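Local coordinates for IPT/TIG domain-containing protein BACOVA_02650 (Bacteroides ovatus, PDB 5E7G) that binds xyloglucan at the cell surface and probably captures it there before its transport into the periplasm for degradation, at residues A[35-40]-A[60-65]. Numbering follows the deposited sequence.
Sequences EHLGGT and TSIILT. With SO4 (sulfate ion), chain G.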
ATOM      1  N   GLU A  35     -62.281  -3.940   0.256  1.00 62.16           N
ATOM      2  CA  GLU A  35     -63.688  -3.668  -0.016  1.00 62.10           C
ATOM      3  C   GLU A  35     -64.005  -2.180   0.058  1.00 61.59           C
ATOM      4  O   GLU A  35     -63.361  -1.427   0.789  1.00 62.46           O
ATOM      5  CB  GLU A  35     -64.578  -4.422   0.973  1.00 67.87           C
ATOM      6  CG  GLU A  35     -64.448  -5.936   0.907  1.00 68.80           C
ATOM      7  CD  GLU A  35     -65.236  -6.638   2.002  1.00 86.35           C
ATOM      8  OE1 GLU A  35     -65.981  -5.955   2.740  1.00 85.28           O
ATOM      9  OE2 GLU A  35     -65.110  -7.876   2.125  1.00 93.82           O
ATOM     10  N   HIS A  36     -65.009  -1.777  -0.716  1.00 64.07           N
ATOM     11  CA  HIS A  36     -65.540  -0.417  -0.688  1.00 68.48           C
ATOM     12  C   HIS A  36     -64.463   0.626  -0.966  1.00 67.23           C
ATOM     13  O   HIS A  36     -64.347   1.617  -0.247  1.00 73.37           O
ATOM     14  CB  HIS A  36     -66.216  -0.156   0.655  1.00 73.98           C
ATOM     15  CG  HIS A  36     -67.228  -1.197   1.015  1.00 84.01           C
ATOM     16  ND1 HIS A  36     -67.101  -2.016   2.116  1.00 77.66           N
ATOM     17  CD2 HIS A  36     -68.368  -1.579   0.392  1.00 81.48           C
ATOM     18  CE1 HIS A  36     -68.129  -2.845   2.166  1.00 76.17           C
ATOM     19  NE2 HIS A  36     -68.913  -2.599   1.132  1.00 82.63           N
ATOM     20  N   LEU A  37     -63.693   0.392  -2.029  1.00 65.97           N
ATOM     21  CA  LEU A  37     -62.592   1.268  -2.426  1.00 62.18           C
ATOM     22  C   LEU A  37     -62.891   1.986  -3.730  1.00 54.09           C
ATOM     23  O   LEU A  37     -62.024   2.647  -4.288  1.00 61.84           O
ATOM     24  CB  LEU A  37     -61.297   0.464  -2.577  1.00 64.84           C
ATOM     25  CG  LEU A  37     -60.956  -0.490  -1.429  1.00 67.30           C
ATOM     26  CD1 LEU A  37     -59.728  -1.312  -1.768  1.00 58.78           C
ATOM     27  CD2 LEU A  37     -60.748   0.274  -0.135  1.00 53.42           C
ATOM     28  N   GLY A  38     -64.121   1.857  -4.211  1.00 70.19           N
ATOM     29  CA  GLY A  38     -64.500   2.395  -5.506  1.00 60.79           C
ATOM     30  C   GLY A  38     -64.284   3.890  -5.600  1.00 57.21           C
ATOM     31  O   GLY A  38     -63.966   4.401  -6.670  1.00 67.53           O
ATOM     32  N   GLY A  39     -64.438   4.584  -4.477  1.00 66.82           N
ATOM     33  CA  GLY A  39     -64.361   6.035  -4.460  1.00 57.97           C
ATOM     34  C   GLY A  39     -63.204   6.607  -3.658  1.00 65.29           C
ATOM     35  O   GLY A  39     -63.375   7.631  -2.991  1.00 61.11           O
ATOM     36  N   THR A  40     -62.031   5.978  -3.720  1.00 56.39           N
ATOM     37  CA  THR A  40     -60.839   6.567  -3.110  1.00 58.40           C
ATOM     38  C   THR A  40     -60.556   7.935  -3.739  1.00 56.52           C
ATOM     39  O   THR A  40     -60.599   8.091  -4.959  1.00 65.95           O
ATOM     40  CB  THR A  40     -59.588   5.681  -3.265  1.00 50.11           C
ATOM     41  OG1 THR A  40     -59.248   5.567  -4.647  1.00 78.85           O
ATOM     42  CG2 THR A  40     -59.830   4.301  -2.697  1.00 50.45           C
ATOM     43  N   THR A  60     -63.016  -3.167  -5.327  1.00 69.12           N
ATOM     44  CA  THR A  60     -62.271  -4.232  -4.650  1.00 75.18           C
ATOM     45  C   THR A  60     -60.745  -4.097  -4.770  1.00 70.22           C
ATOM     46  O   THR A  60     -60.006  -4.830  -4.109  1.00 69.38           O
ATOM     47  CB  THR A  60     -62.681  -5.621  -5.204  1.00 70.13           C
ATOM     48  OG1 THR A  60     -61.970  -6.656  -4.512  1.00 74.91           O
ATOM     49  CG2 THR A  60     -62.392  -5.721  -6.700  1.00 63.48           C
ATOM     50  N   SER A  61     -60.269  -3.173  -5.600  1.00 58.92           N
ATOM     51  CA  SER A  61     -58.839  -3.087  -5.863  1.00 60.49           C
ATOM     52  C   SER A  61     -58.356  -1.676  -6.160  1.00 60.27           C
ATOM     53  O   SER A  61     -59.064  -0.882  -6.783  1.00 53.14           O
ATOM     54  CB  SER A  61     -58.460  -3.993  -7.038  1.00 64.02           C
ATOM     55  OG  SER A  61     -58.880  -3.440  -8.281  1.00 67.17           O
ATOM     56  N   ILE A  62     -57.139  -1.391  -5.703  1.00 63.45           N
ATOM     57  CA  ILE A  62     -56.379  -0.209  -6.112  1.00 61.91           C
ATOM     58  C   ILE A  62     -55.038  -0.662  -6.666  1.00 61.66           C
ATOM     59  O   ILE A  62     -54.315  -1.404  -5.994  1.00 61.73           O
ATOM     60  CB  ILE A  62     -56.108   0.778  -4.943  1.00 65.82           C
ATOM     61  CG1 ILE A  62     -57.411   1.204  -4.263  1.00 69.51           C
ATOM     62  CG2 ILE A  62     -55.328   2.008  -5.439  1.00 48.10           C
ATOM     63  CD1 ILE A  62     -58.330   1.997  -5.158  1.00 74.78           C
ATOM     64  N   ILE A  63     -54.705  -0.223  -7.877  1.00 49.91           N
ATOM     65  CA  ILE A  63     -53.380  -0.453  -8.442  1.00 51.93           C
ATOM     66  C   ILE A  63     -52.622   0.864  -8.541  1.00 53.82           C
ATOM     67  O   ILE A  63     -53.080   1.822  -9.168  1.00 58.72           O
ATOM     68  CB  ILE A  63     -53.429  -1.096  -9.842  1.00 68.14           C
ATOM     69  CG1 ILE A  63     -54.360  -2.316  -9.853  1.00 70.13           C
ATOM     70  CG2 ILE A  63     -52.017  -1.489 -10.284  1.00 62.65           C
ATOM     71  CD1 ILE A  63     -54.582  -2.904 -11.242  1.00 63.49           C
ATOM     72  N   LEU A  64     -51.448   0.895  -7.925  1.00 47.47           N
ATOM     73  CA  LEU A  64     -50.582   2.063  -7.971  1.00 49.47           C
ATOM     74  C   LEU A  64     -49.142   1.584  -7.907  1.00 48.22           C
ATOM     75  O   LEU A  64     -48.887   0.388  -7.746  1.00 47.02           O
ATOM     76  CB  LEU A  64     -50.880   3.034  -6.820  1.00 51.56           C
ATOM     77  CG  LEU A  64     -50.556   2.558  -5.396  1.00 55.36           C
ATOM     78  CD1 LEU A  64     -50.450   3.751  -4.455  1.00 53.49           C
ATOM     79  CD2 LEU A  64     -51.602   1.573  -4.880  1.00 55.90           C
ATOM     80  N   THR A  65     -48.208   2.519  -8.036  1.00 44.52           N
ATOM     81  CA  THR A  65     -46.788   2.204  -7.912  1.00 56.33           C
ATOM     82  C   THR A  65     -46.164   3.030  -6.787  1.00 53.70           C
ATOM     83  O   THR A  65     -46.362   4.246  -6.699  1.00 49.77           O
ATOM     84  CB  THR A  65     -46.027   2.454  -9.239  1.00 57.87           C
ATOM     85  OG1 THR A  65     -45.976   3.857  -9.516  1.00 67.20           O
ATOM     86  CG2 THR A  65     -46.710   1.734 -10.403  1.00 51.23           C
TER
HETATM   87  S   SO4 G 514     -67.884   1.052  -3.737  1.00 97.58           S
HETATM   88  O1  SO4 G 514     -68.568   0.843  -2.463  1.00 90.51           O
HETATM   89  O2  SO4 G 514     -66.527   0.546  -3.602  1.00 70.52           O
HETATM   90  O3  SO4 G 514     -68.519   0.283  -4.803  1.00 97.83           O
HETATM   91  O4  SO4 G 514     -67.883   2.474  -4.083  1.00 64.92           O
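Leu37 and Thr40 lean on the start of strand 61-65 in the first IPT/TIG domain, an immunoglobulin-like unit in which this edge strand pairs antiparallel with strand 29-35. Loop 35-40 leads from that central strand to strand 42-45 of the other sheet, and no hydrogen bond joins it to residues 60-65. At Thr60 the contact is with main chain: Leu37 CD1 lies 4.2 Å from Thr60 C, while the backbone of Thr60 is hydrogen-bonded to Gly34. The Ser61 side chain starts away from the loop, its OG hydrogen-bonded to Thr58 OG1. Ile62 turns back toward the loop: CG1 is anti to the carbonyl carbon (chi1 -56°), and a further turn about CB-CG1 (chi2 -65°) brings CD1 to within 4.2 Å of Leu37 CB. Ile62 meets Thr40 tip to tip, its CD1 lying 3.7 Å from both CG2 and OG1 of Thr40; that hydroxyl is buried here without a polar partner in the model. Ile85, on strand 82-86 of the other sheet, touches both Ile62 and Thr40, so the contact belongs to the packing between the two sheets. A weak hydrogen bond from Thr40 N to Leu37 O closes a type I turn. On the side of the turn away from Ile62, a sulfate, probably from the crystallisation liquor, accepts a hydrogen bond from Gly38 N through O2 (2.8 Å); its O1 sits in plane at the His36 ring edge, 3.7 Å from CD2.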